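Local coordinates for protein vascular endothelial cadherin (Gallus gallus, PDB 3PPE) that mediates calcium-dependent, mainly homophilic adhesion between endothelial cells, its first two extracellular cadherin domains making up this chain, at residues V142-F153 with D157-L168. Sequence-based numbering, arbitrary orientation. Where two conformers were deposited one is given.
Sequences VTYQIIKGNEYF and DSGVIFTARADL
Tyr144 N donates to Asp157 OD1 over 3.1 Å, a nearly straight bond (167° at the hydrogen) that meets the oxygen on its anti side, while Thr143 CB lies alongside the same carboxylate. A second direct hydrogen bond closes the other end, where Ala164 N donates to Tyr152 O over 2.8 Å, from above the carbonyl plane instead of along a lone pair. A water extends this end, giving a hydrogen to Glu151 O and accepting from Arg165 NH1; the guanidinium is steadied by a side-on, two-nitrogen grip on Asp167.

Gly159 CA sits over one face of the Tyr144 ring, 3.7 Å from its centroid and 15° off the normal, a CH-pi contact, with Asp157 O at the ring edge. The phenol ends at Ala128 N, where its OH is hydrogen-bonded. Phe153 CG lies beside its own backbone N (chi1 -59°), which places the ring so that CZ meets Leu168 CD1. Separately, Phe153 CB touches Ile161 CG2 at 3.7 Å. Leu168 CD2 comes to the edge of the Tyr152 ring.

Phe153 and Thr163 form an antiparallel, non-hydrogen-bonded pair (CA to CA 4.5 Å) in the 153-155/160-163 hairpin. Strand 142-148 instead pairs with 175-184, in the sheet holding 194-202, whose Ile199 packs against Phe153 and Ile161: two facing sheets of the Greek-key beta sandwich of the second cadherin domain.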
loop_
_atom_site.group_PDB
_atom_site.type_symbol
_atom_site.label_atom_id
_atom_site.label_comp_id
_atom_site.label_asym_id
_atom_site.label_seq_id
_atom_site.Cartn_x
_atom_site.Cartn_y
_atom_site.Cartn_z
ATOM N N VAL A 142 28.060 -6.224 2.779
ATOM C CA VAL A 142 29.049 -6.635 1.780
ATOM C C VAL A 142 29.869 -7.787 2.364
ATOM O O VAL A 142 30.258 -7.741 3.525
ATOM C CB VAL A 142 29.997 -5.472 1.423
ATOM C CG1 VAL A 142 31.024 -5.900 0.328
ATOM C CG2 VAL A 142 29.216 -4.140 1.003
ATOM N N THR A 143 30.134 -8.806 1.553
ATOM C CA THR A 143 31.021 -9.924 1.895
ATOM C C THR A 143 32.085 -10.050 0.783
ATOM O O THR A 143 31.884 -9.565 -0.323
ATOM C CB THR A 143 30.239 -11.295 2.040
ATOM O OG1 THR A 143 29.774 -11.705 0.762
ATOM C CG2 THR A 143 29.058 -11.155 2.962
ATOM N N TYR A 144 33.228 -10.657 1.088
ATOM C CA TYR A 144 34.364 -10.659 0.173
ATOM C C TYR A 144 34.914 -12.081 0.025
ATOM O O TYR A 144 34.914 -12.831 0.984
ATOM C CB TYR A 144 35.476 -9.772 0.752
ATOM C CG TYR A 144 35.122 -8.305 0.909
ATOM C CD1 TYR A 144 34.534 -7.832 2.080
ATOM C CD2 TYR A 144 35.343 -7.405 -0.134
ATOM C CE1 TYR A 144 34.192 -6.463 2.235
ATOM C CE2 TYR A 144 35.005 -6.001 0.012
ATOM C CZ TYR A 144 34.461 -5.565 1.192
ATOM O OH TYR A 144 34.121 -4.249 1.347
ATOM N N GLN A 145 35.438 -12.400 -1.164
ATOM C CA GLN A 145 36.052 -13.674 -1.427
ATOM C C GLN A 145 37.288 -13.402 -2.305
ATOM O O GLN A 145 37.272 -12.511 -3.157
ATOM C CB GLN A 145 34.991 -14.560 -2.143
ATOM C CG GLN A 145 35.420 -15.952 -2.580
ATOM C CD GLN A 145 34.294 -16.717 -3.372
ATOM O OE1 GLN A 145 33.232 -16.140 -3.743
ATOM N NE2 GLN A 145 34.550 -17.998 -3.657
ATOM N N ILE A 146 38.376 -14.127 -2.075
ATOM C CA ILE A 146 39.479 -14.133 -3.038
ATOM C C ILE A 146 39.213 -15.270 -4.028
ATOM O O ILE A 146 38.993 -16.417 -3.618
ATOM C CB ILE A 146 40.864 -14.288 -2.371
ATOM C CG1 ILE A 146 41.143 -13.066 -1.466
ATOM C CG2 ILE A 146 41.997 -14.435 -3.460
ATOM C CD1 ILE A 146 42.424 -13.229 -0.682
ATOM N N ILE A 147 39.175 -14.943 -5.319
ATOM C CA ILE A 147 38.804 -15.933 -6.321
ATOM C C ILE A 147 40.019 -16.319 -7.189
ATOM O O ILE A 147 39.950 -17.235 -8.011
ATOM C CB ILE A 147 37.590 -15.451 -7.211
ATOM C CG1 ILE A 147 37.919 -14.181 -7.980
ATOM C CG2 ILE A 147 36.271 -15.249 -6.373
ATOM C CD1 ILE A 147 36.739 -13.740 -8.910
ATOM N N LYS A 148 41.126 -15.591 -7.036
ATOM C CA LYS A 148 42.400 -16.010 -7.611
ATOM C C LYS A 148 43.493 -15.662 -6.623
ATOM O O LYS A 148 43.602 -14.500 -6.247
ATOM C CB LYS A 148 42.651 -15.330 -8.974
ATOM C CG LYS A 148 44.052 -15.619 -9.590
ATOM C CD LYS A 148 44.228 -14.955 -10.982
ATOM C CE LYS A 148 45.033 -13.616 -10.935
ATOM N NZ LYS A 148 46.553 -13.715 -10.984
ATOM N N GLY A 149 44.283 -16.653 -6.190
ATOM C CA GLY A 149 45.343 -16.400 -5.170
ATOM C C GLY A 149 44.988 -16.719 -3.726
ATOM O O GLY A 149 45.691 -16.327 -2.788
ATOM N N ASN A 150 43.883 -17.434 -3.556
ATOM C CA ASN A 150 43.363 -17.763 -2.236
ATOM C C ASN A 150 44.257 -18.764 -1.458
ATOM O O ASN A 150 44.125 -18.912 -0.247
ATOM C CB ASN A 150 41.894 -18.238 -2.353
ATOM C CG ASN A 150 41.662 -19.124 -3.568
ATOM O OD1 ASN A 150 41.592 -18.646 -4.724
ATOM N ND2 ASN A 150 41.565 -20.430 -3.322
ATOM N N GLU A 151 45.190 -19.417 -2.146
ATOM C CA GLU A 151 46.205 -20.283 -1.498
ATOM C C GLU A 151 47.271 -19.491 -0.731
ATOM O O GLU A 151 47.941 -20.037 0.176
ATOM C CB GLU A 151 46.935 -21.106 -2.551
ATOM C CG GLU A 151 46.026 -21.942 -3.427
ATOM C CD GLU A 151 45.475 -21.175 -4.652
ATOM O OE1 GLU A 151 45.698 -19.939 -4.802
ATOM O OE2 GLU A 151 44.806 -21.850 -5.475
ATOM N N TYR A 152 47.430 -18.219 -1.112
ATOM C CA TYR A 152 48.484 -17.341 -0.611
ATOM C C TYR A 152 47.983 -16.313 0.400
ATOM O O TYR A 152 48.719 -15.979 1.348
ATOM C CB TYR A 152 49.208 -16.662 -1.793
ATOM C CG TYR A 152 49.808 -17.706 -2.702
ATOM C CD1 TYR A 152 49.196 -18.030 -3.917
ATOM C CD2 TYR A 152 50.934 -18.442 -2.304
ATOM C CE1 TYR A 152 49.703 -19.013 -4.724
ATOM C CE2 TYR A 152 51.458 -19.419 -3.118
ATOM C CZ TYR A 152 50.831 -19.695 -4.323
ATOM O OH TYR A 152 51.316 -20.670 -5.139
ATOM N N PHE A 153 46.722 -15.862 0.218
ATOM C CA PHE A 153 46.084 -14.802 1.034
ATOM C C PHE A 153 44.629 -15.135 1.320
ATOM O O PHE A 153 43.990 -15.780 0.521
ATOM C CB PHE A 153 46.158 -13.416 0.324
ATOM C CG PHE A 153 47.572 -12.981 0.040
ATOM C CD1 PHE A 153 48.198 -13.339 -1.169
ATOM C CD2 PHE A 153 48.314 -12.321 1.007
ATOM C CE1 PHE A 153 49.530 -12.991 -1.418
ATOM C CE2 PHE A 153 49.664 -11.951 0.755
ATOM C CZ PHE A 153 50.265 -12.297 -0.459
ATOM N N ASP A 157 35.390 -10.629 6.069
ATOM C CA ASP A 157 34.206 -10.010 5.466
ATOM C C ASP A 157 34.165 -8.481 5.705
ATOM O O ASP A 157 33.178 -7.811 5.312
ATOM C CB ASP A 157 32.918 -10.772 5.872
ATOM C CG ASP A 157 32.694 -12.044 5.039
ATOM O OD1 ASP A 157 33.026 -12.083 3.798
ATOM O OD2 ASP A 157 32.190 -13.014 5.639
ATOM N N SER A 158 35.240 -7.923 6.311
ATOM C CA SER A 158 35.506 -6.471 6.250
ATOM C C SER A 158 36.411 -6.054 5.075
ATOM O O SER A 158 36.709 -4.879 4.923
ATOM C CB SER A 158 36.134 -5.941 7.541
ATOM O OG SER A 158 35.152 -5.884 8.586
ATOM N N GLY A 159 36.861 -7.003 4.267
ATOM C CA GLY A 159 37.774 -6.686 3.161
ATOM C C GLY A 159 39.252 -6.642 3.543
ATOM O O GLY A 159 40.096 -6.255 2.720
ATOM N N VAL A 160 39.584 -7.054 4.759
ATOM C CA VAL A 160 40.990 -7.140 5.169
ATOM C C VAL A 160 41.643 -8.419 4.616
ATOM O O VAL A 160 41.104 -9.521 4.757
ATOM C CB VAL A 160 41.159 -7.015 6.692
ATOM C CG1 VAL A 160 42.679 -7.068 7.132
ATOM C CG2 VAL A 160 40.506 -5.685 7.200
ATOM N N ILE A 161 42.789 -8.222 3.971
ATOM C CA ILE A 161 43.570 -9.314 3.370
ATOM C C ILE A 161 44.716 -9.682 4.309
ATOM O O ILE A 161 45.394 -8.809 4.848
ATOM C CB ILE A 161 44.069 -8.919 1.951
ATOM C CG1 ILE A 161 42.860 -8.556 1.068
ATOM C CG2 ILE A 161 44.924 -10.034 1.289
ATOM C CD1 ILE A 161 43.222 -8.166 -0.335
ATOM N N PHE A 162 44.905 -10.988 4.503
ATOM C CA PHE A 162 45.892 -11.556 5.425
ATOM C C PHE A 162 46.708 -12.603 4.694
ATOM O O PHE A 162 46.197 -13.231 3.762
ATOM C CB PHE A 162 45.185 -12.270 6.583
ATOM C CG PHE A 162 44.295 -11.390 7.409
ATOM C CD1 PHE A 162 42.936 -11.230 7.084
ATOM C CD2 PHE A 162 44.784 -10.781 8.559
ATOM C CE1 PHE A 162 42.113 -10.402 7.873
ATOM C CE2 PHE A 162 43.962 -9.969 9.374
ATOM C CZ PHE A 162 42.629 -9.780 9.028
ATOM N N THR A 163 47.954 -12.837 5.148
ATOM C CA THR A 163 48.758 -13.947 4.620
ATOM C C THR A 163 48.057 -15.256 5.002
ATOM O O THR A 163 47.571 -15.396 6.127
ATOM C CB THR A 163 50.231 -13.945 5.177
ATOM O OG1 THR A 163 50.177 -14.054 6.595
ATOM C CG2 THR A 163 50.994 -12.631 4.781
ATOM N N ALA A 164 48.006 -16.188 4.043
ATOM C CA ALA A 164 47.385 -17.508 4.200
ATOM C C ALA A 164 48.407 -18.603 4.483
ATOM O O ALA A 164 48.027 -19.732 4.763
ATOM C CB ALA A 164 46.573 -17.898 2.952
ATOM N N ARG A 165 49.681 -18.244 4.460
ATOM C CA ARG A 165 50.805 -19.185 4.640
ATOM C C ARG A 165 51.867 -18.420 5.388
ATOM O O ARG A 165 51.960 -17.205 5.220
ATOM C CB ARG A 165 51.400 -19.606 3.275
ATOM C CG ARG A 165 50.452 -20.436 2.360
ATOM C CD ARG A 165 51.137 -20.871 1.059
ATOM N NE ARG A 165 52.219 -21.817 1.354
ATOM C CZ ARG A 165 52.097 -23.138 1.393
ATOM N NH1 ARG A 165 50.909 -23.728 1.172
ATOM N NH2 ARG A 165 53.179 -23.874 1.696
ATOM N N ALA A 166 52.713 -19.124 6.143
ATOM C CA ALA A 166 53.832 -18.484 6.861
ATOM C C ALA A 166 55.141 -18.538 6.084
ATOM O O ALA A 166 56.126 -17.999 6.547
ATOM C CB ALA A 166 54.040 -19.129 8.227
ATOM N N ASP A 167 55.163 -19.157 4.905
ATOM C CA ASP A 167 56.421 -19.328 4.149
ATOM C C ASP A 167 56.513 -18.485 2.873
ATOM O O ASP A 167 57.173 -18.908 1.917
ATOM C CB ASP A 167 56.629 -20.823 3.778
ATOM C CG ASP A 167 55.435 -21.405 3.028
ATOM O OD1 ASP A 167 55.395 -22.635 2.779
ATOM O OD2 ASP A 167 54.507 -20.624 2.702
ATOM N N LEU A 168 55.847 -17.323 2.813
ATOM C CA LEU A 168 55.925 -16.530 1.574
ATOM C C LEU A 168 57.329 -15.937 1.392
ATOM O O LEU A 168 57.769 -15.091 2.162
ATOM C CB LEU A 168 54.837 -15.458 1.456
ATOM C CG LEU A 168 53.377 -15.920 1.622
ATOM C CD1 LEU A 168 52.435 -14.741 1.628
ATOM C CD2 LEU A 168 52.991 -16.935 0.556
HETATM O O HOH W 1 48.121 -22.468 1.071
#